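Side-chain contacts in adenine phosphoribosyltransferase, putative (Trypanosoma brucei brucei, PDB 5VN4), which probably catalyses the reversible transfer of a 5-phosphoribosyl group from its pyrophosphate donor to adenine, giving AMP and pyrophosphate in purine salvage: residues K36-A41 / V53-E58; F42-H45 / R49-E52; R28-K33 / N59-R64; P16-L21 / G185-K190. All blocks are in the same frame, centred on the assembly; numbering follows the deposited sequence. Where two conformers were deposited one is given.

Contact 1. Residues K36-A41 / V53-E58; sequences KWYSPA and VGNITE
Y38 and N55 meet where the two-stranded antiparallel sheet beside the adenine pocket packs against the short helix 54-57 of this type I phosphoribosyltransferase. Y38 lies on strand 37-38, which pairs with strand 50-51. The chain then turns into the helix that carries N55. Residues of the second subunit also pack here: its A116 on Y38 and its R140 on N55.

The direct polar link is one hydrogen bond. N55 ND2 donates a hydrogen bond to Y38 OH at 3.0 Å, with an N-H...O angle of 159°. The two side chains come from opposite directions. The phenol ring and the amide are nearly coplanar, with their planes 16° apart. The hydroxyl oxygen lies in the amide plane, and the amide nitrogen reaches the ring at its edge.

A water makes a second, indirect link. It accepts from N55 ND2 at 2.9 Å and from the backbone K36 N at 2.9 Å. The amide nitrogen of N55 thus has two acceptors, the phenol and the water, which limit the rotation of the amide.

The van der Waals part is small. The K36 chain crosses N55 at about a right angle and touches it with its first carbons. A bend at chi2 (-61°) helps to turn the rest of the lysine away from the helix. The closest of these carbons is K36 CB, which lies 3.8 Å from N55 ND2.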
# COMPACT_ATOMS: atom_id res chain seq x y z
N LYS A 36 -14.14 5.51 -11.26
CA LYS A 36 -15.34 6.22 -10.85
C LYS A 36 -14.97 7.35 -9.91
O LYS A 36 -14.00 7.27 -9.14
CB LYS A 36 -16.32 5.30 -10.12
CG LYS A 36 -16.68 4.03 -10.87
CD LYS A 36 -17.35 4.35 -12.20
CE LYS A 36 -17.63 3.07 -12.97
NZ LYS A 36 -18.15 3.37 -14.34
N TRP A 37 -15.77 8.41 -9.95
CA TRP A 37 -15.62 9.50 -9.00
C TRP A 37 -16.85 9.59 -8.11
O TRP A 37 -17.96 9.19 -8.49
CB TRP A 37 -15.36 10.84 -9.68
CG TRP A 37 -16.47 11.31 -10.58
CD1 TRP A 37 -16.60 11.07 -11.92
CD2 TRP A 37 -17.60 12.11 -10.20
NE1 TRP A 37 -17.75 11.66 -12.40
CE2 TRP A 37 -18.37 12.32 -11.37
CE3 TRP A 37 -18.03 12.69 -9.00
CZ2 TRP A 37 -19.56 13.06 -11.36
CZ3 TRP A 37 -19.21 13.43 -9.00
CH2 TRP A 37 -19.95 13.61 -10.17
N TYR A 38 -16.65 10.13 -6.91
CA TYR A 38 -17.70 10.25 -5.93
C TYR A 38 -17.83 11.70 -5.51
O TYR A 38 -16.83 12.41 -5.36
CB TYR A 38 -17.40 9.35 -4.72
CG TYR A 38 -17.35 7.88 -5.11
CD1 TYR A 38 -16.21 7.34 -5.71
CD2 TYR A 38 -18.45 7.05 -4.91
CE1 TYR A 38 -16.17 6.01 -6.08
CE2 TYR A 38 -18.41 5.70 -5.27
CZ TYR A 38 -17.26 5.19 -5.85
OH TYR A 38 -17.20 3.87 -6.23
N SER A 39 -19.07 12.15 -5.34
CA SER A 39 -19.33 13.51 -4.91
C SER A 39 -19.09 13.61 -3.40
O SER A 39 -18.92 12.59 -2.72
CB SER A 39 -20.76 13.88 -5.26
OG SER A 39 -21.68 13.15 -4.48
N PRO A 40 -19.06 14.82 -2.85
CA PRO A 40 -18.82 14.95 -1.41
C PRO A 40 -19.75 14.11 -0.55
O PRO A 40 -19.32 13.60 0.49
CB PRO A 40 -18.98 16.45 -1.17
CG PRO A 40 -18.49 17.06 -2.46
CD PRO A 40 -18.99 16.13 -3.54
N ALA A 41 -21.00 13.92 -0.98
CA ALA A 41 -21.95 13.12 -0.22
C ALA A 41 -21.51 11.67 -0.06
O ALA A 41 -21.96 10.99 0.87
CB ALA A 41 -23.33 13.17 -0.88
N VAL A 53 -9.39 4.89 -5.44
CA VAL A 53 -8.39 3.97 -6.00
C VAL A 53 -8.85 2.51 -5.95
O VAL A 53 -8.35 1.68 -6.73
CB VAL A 53 -7.04 4.16 -5.29
CG1 VAL A 53 -7.05 3.48 -3.93
CG2 VAL A 53 -5.89 3.66 -6.16
N GLY A 54 -9.79 2.17 -5.06
CA GLY A 54 -10.21 0.78 -4.94
C GLY A 54 -10.85 0.23 -6.20
O GLY A 54 -10.75 -0.97 -6.47
N ASN A 55 -11.50 1.08 -7.00
CA ASN A 55 -12.05 0.58 -8.26
C ASN A 55 -10.95 0.23 -9.26
O ASN A 55 -11.19 -0.57 -10.17
CB ASN A 55 -13.06 1.56 -8.84
CG ASN A 55 -14.32 1.65 -8.00
OD1 ASN A 55 -14.92 0.62 -7.65
ND2 ASN A 55 -14.73 2.87 -7.65
N ILE A 56 -9.76 0.80 -9.09
CA ILE A 56 -8.62 0.42 -9.91
C ILE A 56 -8.02 -0.90 -9.42
O ILE A 56 -7.78 -1.82 -10.21
CB ILE A 56 -7.56 1.54 -9.92
CG1 ILE A 56 -8.17 2.85 -10.44
CG2 ILE A 56 -6.32 1.10 -10.72
CD1 ILE A 56 -8.79 2.74 -11.82
N THR A 57 -7.76 -1.00 -8.11
CA THR A 57 -7.13 -2.22 -7.61
C THR A 57 -8.04 -3.43 -7.77
O THR A 57 -7.55 -4.56 -7.86
CB THR A 57 -6.68 -2.06 -6.15
OG1 THR A 57 -7.80 -1.85 -5.29
CG2 THR A 57 -5.72 -0.90 -6.02
N GLU A 58 -9.36 -3.21 -7.82
CA GLU A 58 -10.30 -4.29 -8.05
C GLU A 58 -10.35 -4.76 -9.49
O GLU A 58 -11.05 -5.74 -9.77
CB GLU A 58 -11.69 -3.89 -7.57
CG GLU A 58 -11.79 -3.88 -6.07
CD GLU A 58 -13.11 -3.35 -5.56
OE1 GLU A 58 -14.13 -3.49 -6.27
OE2 GLU A 58 -13.11 -2.82 -4.43
O HOH W 1 -12.97 4.88 -8.67

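Contact 2. Residues F42-H45 / R49-E52. With ADE (adenine), chain C.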
# COMPACT_ATOMS: atom_id res chain seq x y z
N PHE A 42 -20.63 11.18 -0.93
CA PHE A 42 -20.21 9.79 -0.85
C PHE A 42 -18.69 9.65 -0.81
O PHE A 42 -18.15 8.63 -1.24
CB PHE A 42 -20.82 8.98 -1.99
CG PHE A 42 -22.31 8.84 -1.86
CD1 PHE A 42 -22.84 7.88 -1.02
CD2 PHE A 42 -23.17 9.69 -2.54
CE1 PHE A 42 -24.21 7.76 -0.86
CE2 PHE A 42 -24.55 9.58 -2.38
CZ PHE A 42 -25.06 8.60 -1.54
N SER A 43 -17.99 10.64 -0.28
CA SER A 43 -16.54 10.66 -0.33
C SER A 43 -15.97 11.02 1.03
O SER A 43 -16.61 11.72 1.82
CB SER A 43 -16.09 11.71 -1.35
OG SER A 43 -14.75 12.11 -1.15
N PRO A 44 -14.75 10.56 1.33
CA PRO A 44 -14.08 10.96 2.58
C PRO A 44 -13.52 12.38 2.54
O PRO A 44 -13.11 12.88 3.60
CB PRO A 44 -12.97 9.92 2.73
CG PRO A 44 -12.64 9.52 1.31
CD PRO A 44 -13.96 9.55 0.59
N HIS A 45 -13.50 13.05 1.39
CA HIS A 45 -12.99 14.41 1.29
C HIS A 45 -13.80 15.20 0.27
O HIS A 45 -13.97 14.74 -0.86
CB HIS A 45 -11.53 14.39 0.83
CG HIS A 45 -10.63 13.65 1.75
ND1 HIS A 45 -10.33 14.10 3.02
CD2 HIS A 45 -10.01 12.45 1.62
CE1 HIS A 45 -9.53 13.23 3.61
NE2 HIS A 45 -9.33 12.22 2.79
N ARG A 49 -14.89 15.88 -7.24
CA ARG A 49 -14.89 14.54 -7.84
C ARG A 49 -13.72 13.76 -7.23
O ARG A 49 -12.56 13.99 -7.57
CB ARG A 49 -14.81 14.61 -9.36
CG ARG A 49 -15.96 15.43 -9.95
CD ARG A 49 -16.23 15.25 -11.45
NE ARG A 49 -17.48 15.93 -11.79
CZ ARG A 49 -18.19 15.74 -12.89
NH1 ARG A 49 -17.79 14.89 -13.83
NH2 ARG A 49 -19.32 16.42 -13.07
N PHE A 50 -14.04 12.84 -6.32
CA PHE A 50 -13.04 12.04 -5.64
C PHE A 50 -12.87 10.71 -6.36
O PHE A 50 -13.83 9.92 -6.44
CB PHE A 50 -13.44 11.80 -4.18
CG PHE A 50 -12.42 11.02 -3.39
CD1 PHE A 50 -11.36 11.66 -2.77
CD2 PHE A 50 -12.51 9.64 -3.29
CE1 PHE A 50 -10.41 10.93 -2.06
CE2 PHE A 50 -11.57 8.92 -2.58
CZ PHE A 50 -10.51 9.57 -1.97
N ALA A 51 -11.66 10.43 -6.81
CA ALA A 51 -11.37 9.25 -7.62
C ALA A 51 -10.88 8.13 -6.70
O ALA A 51 -9.72 8.09 -6.30
CB ALA A 51 -10.34 9.59 -8.69
N GLU A 52 -11.78 7.19 -6.39
CA GLU A 52 -11.49 6.12 -5.45
C GLU A 52 -10.54 5.09 -6.07
O GLU A 52 -10.85 4.47 -7.09
CB GLU A 52 -12.80 5.45 -5.02
CG GLU A 52 -12.66 4.14 -4.26
CD GLU A 52 -11.87 4.27 -2.97
OE1 GLU A 52 -12.15 5.23 -2.20
OE2 GLU A 52 -10.98 3.42 -2.74
N9 ADE C . -6.15 12.94 -3.69
C8 ADE C . -6.10 14.28 -3.90
N7 ADE C . -7.08 14.74 -4.65
C5 ADE C . -7.81 13.61 -4.96
C6 ADE C . -8.98 13.41 -5.74
N6 ADE C . -9.64 14.40 -6.37
N1 ADE C . -9.45 12.15 -5.84
C2 ADE C . -8.79 11.16 -5.22
N3 ADE C . -7.69 11.23 -4.46
C4 ADE C . -7.25 12.49 -4.38
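F50 packs its ring between P44 and the bound adenine. On one face lies the pyrrolidine ring of P44. Its CD makes a CH-pi contact, 4.2 Å from the ring centroid and 16° off the normal, and its CG is 3.9 Å from F50 CZ. On the opposite face lies the base, with ADE C2 3.6 Å from F50 CE1. The first torsion of F50 puts CG opposite the backbone N (chi1 -178°), which sets the ring between P44 and the base.

Two further residues of the loop close in on F50. The ring edge of H45 faces it, with CD2 4.0 Å from F50 CE1. In one of its two conformers, S43 has OG 3.3 Å from F50 CB.

The polar contacts hold loop and ligand separately. In that same conformer S43 OG donates to H45 O, 2.8 Å away and from above the carbonyl plane. Adenine is read by the backbone of the residues before and after F50 in the chain. A51 N donates to ADE N1 at 3.0 Å, nearly straight at 169°, and ADE N6 donates to R49 O at 3.2 Å.

R90 and E128 add further hydrogen bonds to the base. Strand 50-51 with its backed phenylalanine thus forms one wall of the adenine site of this phosphoribosyltransferase.

Contact 3. Residues R28-K33 / N59-R64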
# COMPACT_ATOMS: atom_id res chain seq x y z
N ARG A 28 -5.83 3.97 -21.69
CA ARG A 28 -6.75 5.02 -21.25
C ARG A 28 -8.21 4.56 -21.37
O ARG A 28 -9.01 4.80 -20.46
CB ARG A 28 -6.53 6.31 -22.03
CG ARG A 28 -7.54 7.40 -21.65
CD ARG A 28 -7.30 8.69 -22.40
NE ARG A 28 -6.09 9.39 -21.99
CZ ARG A 28 -6.00 10.22 -20.95
NH1 ARG A 28 -7.04 10.42 -20.15
NH2 ARG A 28 -4.85 10.83 -20.69
N LYS A 29 -8.56 3.91 -22.48
CA LYS A 29 -9.94 3.45 -22.65
C LYS A 29 -10.33 2.46 -21.56
O LYS A 29 -11.48 2.47 -21.10
CB LYS A 29 -10.11 2.85 -24.04
CG LYS A 29 -9.81 3.81 -25.18
CD LYS A 29 -10.83 4.93 -25.31
CE LYS A 29 -10.54 5.79 -26.55
NZ LYS A 29 -11.51 6.89 -26.76
N LYS A 30 -9.40 1.60 -21.13
CA LYS A 30 -9.69 0.69 -20.03
C LYS A 30 -9.94 1.46 -18.73
O LYS A 30 -10.88 1.14 -17.98
CB LYS A 30 -8.56 -0.32 -19.85
CG LYS A 30 -8.45 -1.32 -20.99
CD LYS A 30 -7.34 -2.33 -20.75
CE LYS A 30 -7.34 -3.39 -21.83
NZ LYS A 30 -7.13 -2.79 -23.17
N PHE A 31 -9.11 2.46 -18.42
CA PHE A 31 -9.34 3.30 -17.25
C PHE A 31 -10.71 3.98 -17.32
O PHE A 31 -11.39 4.11 -16.30
CB PHE A 31 -8.28 4.40 -17.16
CG PHE A 31 -7.04 4.02 -16.37
CD1 PHE A 31 -7.04 4.08 -14.99
CD2 PHE A 31 -5.87 3.68 -17.02
CE1 PHE A 31 -5.88 3.77 -14.26
CE2 PHE A 31 -4.72 3.38 -16.30
CZ PHE A 31 -4.73 3.42 -14.91
N GLU A 32 -11.11 4.42 -18.52
CA GLU A 32 -12.37 5.15 -18.64
C GLU A 32 -13.57 4.29 -18.26
O GLU A 32 -14.60 4.83 -17.84
CB GLU A 32 -12.54 5.67 -20.07
CG GLU A 32 -11.66 6.87 -20.36
CD GLU A 32 -11.66 7.29 -21.82
OE1 GLU A 32 -12.34 6.62 -22.63
OE2 GLU A 32 -10.99 8.29 -22.16
N LYS A 33 -13.45 2.97 -18.37
CA LYS A 33 -14.56 2.09 -18.02
C LYS A 33 -14.58 1.70 -16.55
O LYS A 33 -15.59 1.16 -16.08
CB LYS A 33 -14.55 0.85 -18.91
CG LYS A 33 -14.75 1.22 -20.37
CD LYS A 33 -14.71 0.02 -21.31
CE LYS A 33 -14.86 0.49 -22.75
NZ LYS A 33 -13.81 1.50 -23.11
N ASN A 59 -9.63 -4.10 -10.41
CA ASN A 59 -9.62 -4.51 -11.81
C ASN A 59 -8.24 -5.03 -12.16
O ASN A 59 -7.34 -4.23 -12.47
CB ASN A 59 -10.01 -3.35 -12.72
CG ASN A 59 -10.27 -3.80 -14.14
OD1 ASN A 59 -9.34 -3.88 -14.95
ND2 ASN A 59 -11.52 -4.14 -14.44
N PRO A 60 -8.01 -6.35 -12.14
CA PRO A 60 -6.64 -6.84 -12.39
C PRO A 60 -6.12 -6.50 -13.77
O PRO A 60 -4.90 -6.34 -13.93
CB PRO A 60 -6.74 -8.36 -12.12
CG PRO A 60 -8.21 -8.67 -12.24
CD PRO A 60 -8.91 -7.44 -11.72
N GLU A 61 -6.98 -6.39 -14.78
CA GLU A 61 -6.51 -6.01 -16.11
C GLU A 61 -5.87 -4.63 -16.10
O GLU A 61 -4.79 -4.43 -16.67
CB GLU A 61 -7.64 -6.11 -17.14
CG GLU A 61 -7.21 -5.76 -18.56
CD GLU A 61 -8.32 -5.93 -19.57
OE1 GLU A 61 -8.07 -6.54 -20.62
OE2 GLU A 61 -9.45 -5.45 -19.32
N VAL A 62 -6.52 -3.65 -15.47
CA VAL A 62 -5.93 -2.31 -15.39
C VAL A 62 -4.68 -2.32 -14.52
O VAL A 62 -3.68 -1.67 -14.84
CB VAL A 62 -6.97 -1.26 -14.94
CG1 VAL A 62 -6.28 0.06 -14.57
CG2 VAL A 62 -8.01 -1.01 -16.04
N MET A 63 -4.71 -3.05 -13.40
CA MET A 63 -3.51 -3.14 -12.56
C MET A 63 -2.33 -3.71 -13.34
O MET A 63 -1.21 -3.20 -13.25
CB MET A 63 -3.78 -3.97 -11.31
CG MET A 63 -4.67 -3.28 -10.29
SD MET A 63 -3.88 -1.84 -9.51
CE MET A 63 -2.88 -2.63 -8.25
N ARG A 64 -2.58 -4.76 -14.13
CA ARG A 64 -1.53 -5.32 -14.98
C ARG A 64 -1.07 -4.30 -16.02
O ARG A 64 0.12 -4.23 -16.34
CB ARG A 64 -2.04 -6.59 -15.65
CG ARG A 64 -0.98 -7.37 -16.42
CD ARG A 64 -1.54 -8.71 -16.89
NE ARG A 64 -2.23 -9.39 -15.79
CZ ARG A 64 -3.54 -9.57 -15.72
NH1 ARG A 64 -4.33 -9.16 -16.70
NH2 ARG A 64 -4.07 -10.19 -14.67
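V62 holds CG1 opposite its backbone N (chi1 168°), and this sends the methyl over the ring of F31. The ring lies with one face to that methyl. The other methyl, CG2, lies beside the backbone N and meets K30.

V62 CG1 is 3.8 Å from the F31 ring centroid and 17° off the normal, a CH-pi contact over one face. It leans toward the rim, and its nearest ring atoms include F31 CZ at 3.7 Å. V62 CG2 touches K30 CB at 3.9 Å. One valine therefore packs on two successive residues of helix 26-34.

Farther out, K30 and E61 cross at about a right angle. The contact is made by the lysine carbons: K30 CE is 3.5 Å from E61 OE1. A bend at chi4 turns the ammonium away from the carboxylate and leaves CE as the nearest atom, with K30 NZ 4.6 Å from E61 OE1. The charges are opposite, so a mild attraction is likely, but they do not touch.

N59 is the N-cap of helix 60-75. Its OD1 accepts from V62 N at 2.9 Å, in the carbonyl plane. The bond steadies the turn from which V62 projects.

The short helix segments run roughly antiparallel, at 144°, with their axes 10.1 Å apart. I56 of helix 54-57 packs on both F31 and V62. V34 also lies on V62, while L211 and V212 of strand 208-213 back F31 and join the helix pair to the main sheet.

Contact 4. Residues P16-L21 / G185-K190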
# COMPACT_ATOMS: atom_id res chain seq x y z
N PRO A 16 4.14 21.67 -19.69
CA PRO A 16 5.58 21.40 -19.64
C PRO A 16 5.93 20.36 -18.59
O PRO A 16 5.66 20.53 -17.40
CB PRO A 16 6.19 22.78 -19.35
CG PRO A 16 5.21 23.76 -19.95
CD PRO A 16 3.85 23.13 -19.69
N ASN A 17 6.53 19.25 -19.05
CA ASN A 17 6.91 18.13 -18.20
C ASN A 17 5.73 17.51 -17.44
O ASN A 17 5.90 16.95 -16.35
CB ASN A 17 8.10 18.45 -17.29
CG ASN A 17 9.40 17.98 -17.89
OD1 ASN A 17 9.43 17.01 -18.64
ND2 ASN A 17 10.50 18.66 -17.55
N TYR A 18 4.54 17.57 -18.02
CA TYR A 18 3.35 16.90 -17.48
C TYR A 18 2.81 16.03 -18.60
O TYR A 18 2.24 16.55 -19.57
CB TYR A 18 2.31 17.91 -17.00
CG TYR A 18 1.43 17.45 -15.85
CD1 TYR A 18 1.05 16.12 -15.71
CD2 TYR A 18 0.99 18.36 -14.89
CE1 TYR A 18 0.25 15.71 -14.65
CE2 TYR A 18 0.18 17.96 -13.83
CZ TYR A 18 -0.18 16.63 -13.72
OH TYR A 18 -0.97 16.22 -12.67
N PHE A 19 3.01 14.72 -18.49
CA PHE A 19 2.66 13.75 -19.53
C PHE A 19 1.51 12.88 -19.08
O PHE A 19 1.42 12.50 -17.91
CB PHE A 19 3.85 12.83 -19.83
CG PHE A 19 5.06 13.55 -20.38
CD1 PHE A 19 5.98 14.16 -19.54
CD2 PHE A 19 5.28 13.60 -21.75
CE1 PHE A 19 7.10 14.82 -20.06
CE2 PHE A 19 6.39 14.24 -22.27
CZ PHE A 19 7.30 14.86 -21.42
N THR A 20 0.63 12.53 -20.02
CA THR A 20 -0.48 11.62 -19.76
C THR A 20 -0.71 10.80 -21.03
O THR A 20 -0.21 11.13 -22.10
CB THR A 20 -1.72 12.41 -19.33
OG1 THR A 20 -2.71 11.52 -18.82
CG2 THR A 20 -2.30 13.22 -20.48
N LEU A 21 -1.45 9.70 -20.90
CA LEU A 21 -1.67 8.86 -22.07
C LEU A 21 -2.42 9.63 -23.15
O LEU A 21 -3.24 10.51 -22.87
CB LEU A 21 -2.47 7.61 -21.70
CG LEU A 21 -1.71 6.52 -20.93
CD1 LEU A 21 -2.71 5.50 -20.39
CD2 LEU A 21 -0.67 5.84 -21.81
N GLY A 185 -3.58 12.41 -13.00
CA GLY A 185 -3.08 13.76 -12.81
C GLY A 185 -4.18 14.75 -13.10
O GLY A 185 -4.81 14.68 -14.16
N LEU A 186 -4.47 15.64 -12.16
CA LEU A 186 -5.51 16.65 -12.37
C LEU A 186 -4.78 17.88 -12.90
O LEU A 186 -4.33 18.75 -12.15
CB LEU A 186 -6.26 16.92 -11.07
CG LEU A 186 -6.88 15.67 -10.42
CD1 LEU A 186 -7.57 16.01 -9.12
CD2 LEU A 186 -7.84 14.98 -11.38
N THR A 187 -4.64 17.94 -14.23
CA THR A 187 -3.68 18.89 -14.80
C THR A 187 -4.10 20.34 -14.58
O THR A 187 -3.24 21.22 -14.54
CB THR A 187 -3.38 18.60 -16.27
OG1 THR A 187 -4.52 18.92 -17.08
CG2 THR A 187 -3.03 17.13 -16.47
N PHE A 188 -5.40 20.59 -14.42
CA PHE A 188 -5.85 21.96 -14.19
C PHE A 188 -5.31 22.52 -12.87
O PHE A 188 -5.29 23.75 -12.71
CB PHE A 188 -7.38 22.06 -14.26
CG PHE A 188 -8.11 21.26 -13.21
CD1 PHE A 188 -8.43 21.83 -11.98
CD2 PHE A 188 -8.49 19.95 -13.45
CE1 PHE A 188 -9.12 21.08 -11.02
CE2 PHE A 188 -9.17 19.21 -12.49
CZ PHE A 188 -9.48 19.78 -11.27
N LEU A 189 -4.88 21.66 -11.95
CA LEU A 189 -4.26 22.10 -10.71
C LEU A 189 -2.77 22.37 -10.83
O LEU A 189 -2.15 22.84 -9.87
CB LEU A 189 -4.54 21.10 -9.58
CG LEU A 189 -6.02 20.91 -9.22
CD1 LEU A 189 -6.18 19.81 -8.18
CD2 LEU A 189 -6.64 22.20 -8.72
N LYS A 190 -2.17 22.06 -11.98
CA LYS A 190 -0.76 22.37 -12.25
C LYS A 190 0.14 21.87 -11.12
O LYS A 190 0.97 22.60 -10.57
CB LYS A 190 -0.57 23.87 -12.53
CG LYS A 190 -1.39 24.35 -13.73
CD LYS A 190 -1.18 25.83 -14.02
CE LYS A 190 -2.06 26.29 -15.17
NZ LYS A 190 -1.81 25.51 -16.42
O HOH W 2 -1.83 18.36 -11.14
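Y18 and T187 cross obliquely beside the main mixed beta-sheet of the phosphoribosyltransferase fold. Y18 belongs to strand 18-21, which lies between strand 11-15 and strand 208-213 and runs parallel to the latter. T187 opens the 3-10 turn after strand 184-185, which also pairs with strand 208-213.

The tyrosine presents one face to the threonine. T187 CG2 stands over the centre of the ring, 4.0 Å from the centroid and 13° off the normal, in a CH-pi contact. The threonine torsion (chi1 71°) sets this up. It puts CG2 opposite the carbonyl carbon and over the ring, and leaves OG1 for another partner. That partner is E214, which takes a hydrogen bond from the threonine hydroxyl.

The edge of the same ring meets the backbone. G185 has no side chain, and the phenol oxygen comes close to its CA: G185 CA lies near the ring plane, 3.2 Å from Y18 OH. Y18 CG is roughly anti to its backbone N (chi1 -150°), which carries the ring across to the loop. T210 and T192 also touch the tyrosine.

Y18 packs on the backbone of the loop, while L186, the residue after G185, points away from it and reaches the adenine.

A water in the plane of the phenol ring completes the link between the segments. It accepts a hydrogen bond from Y18 OH at 2.8 Å and donates one to L186 O at 2.7 Å.

Overall arrangement
Contacts 1, 2 and 3 are nested along the chain: contact 2 lies inside the loop closed by contact 1, which lies inside that of contact 3. Contact 4 encloses all three. Contacts 1 and 2 share the two-stranded sheet 37-38/50-51, with centres 6 Å apart. Contact 3 is 13 Å from contact 1, centre to centre, and joins it through helix 54-57. Contact 4 lies about 20 Å from each of contacts 1 and 2, centre to centre, on the main sheet. It touches contact 3 through R28 and L21. Contacts 2 and 4 both supply residues to the adenine pocket, while contacts 1 to 3 also meet the second subunit.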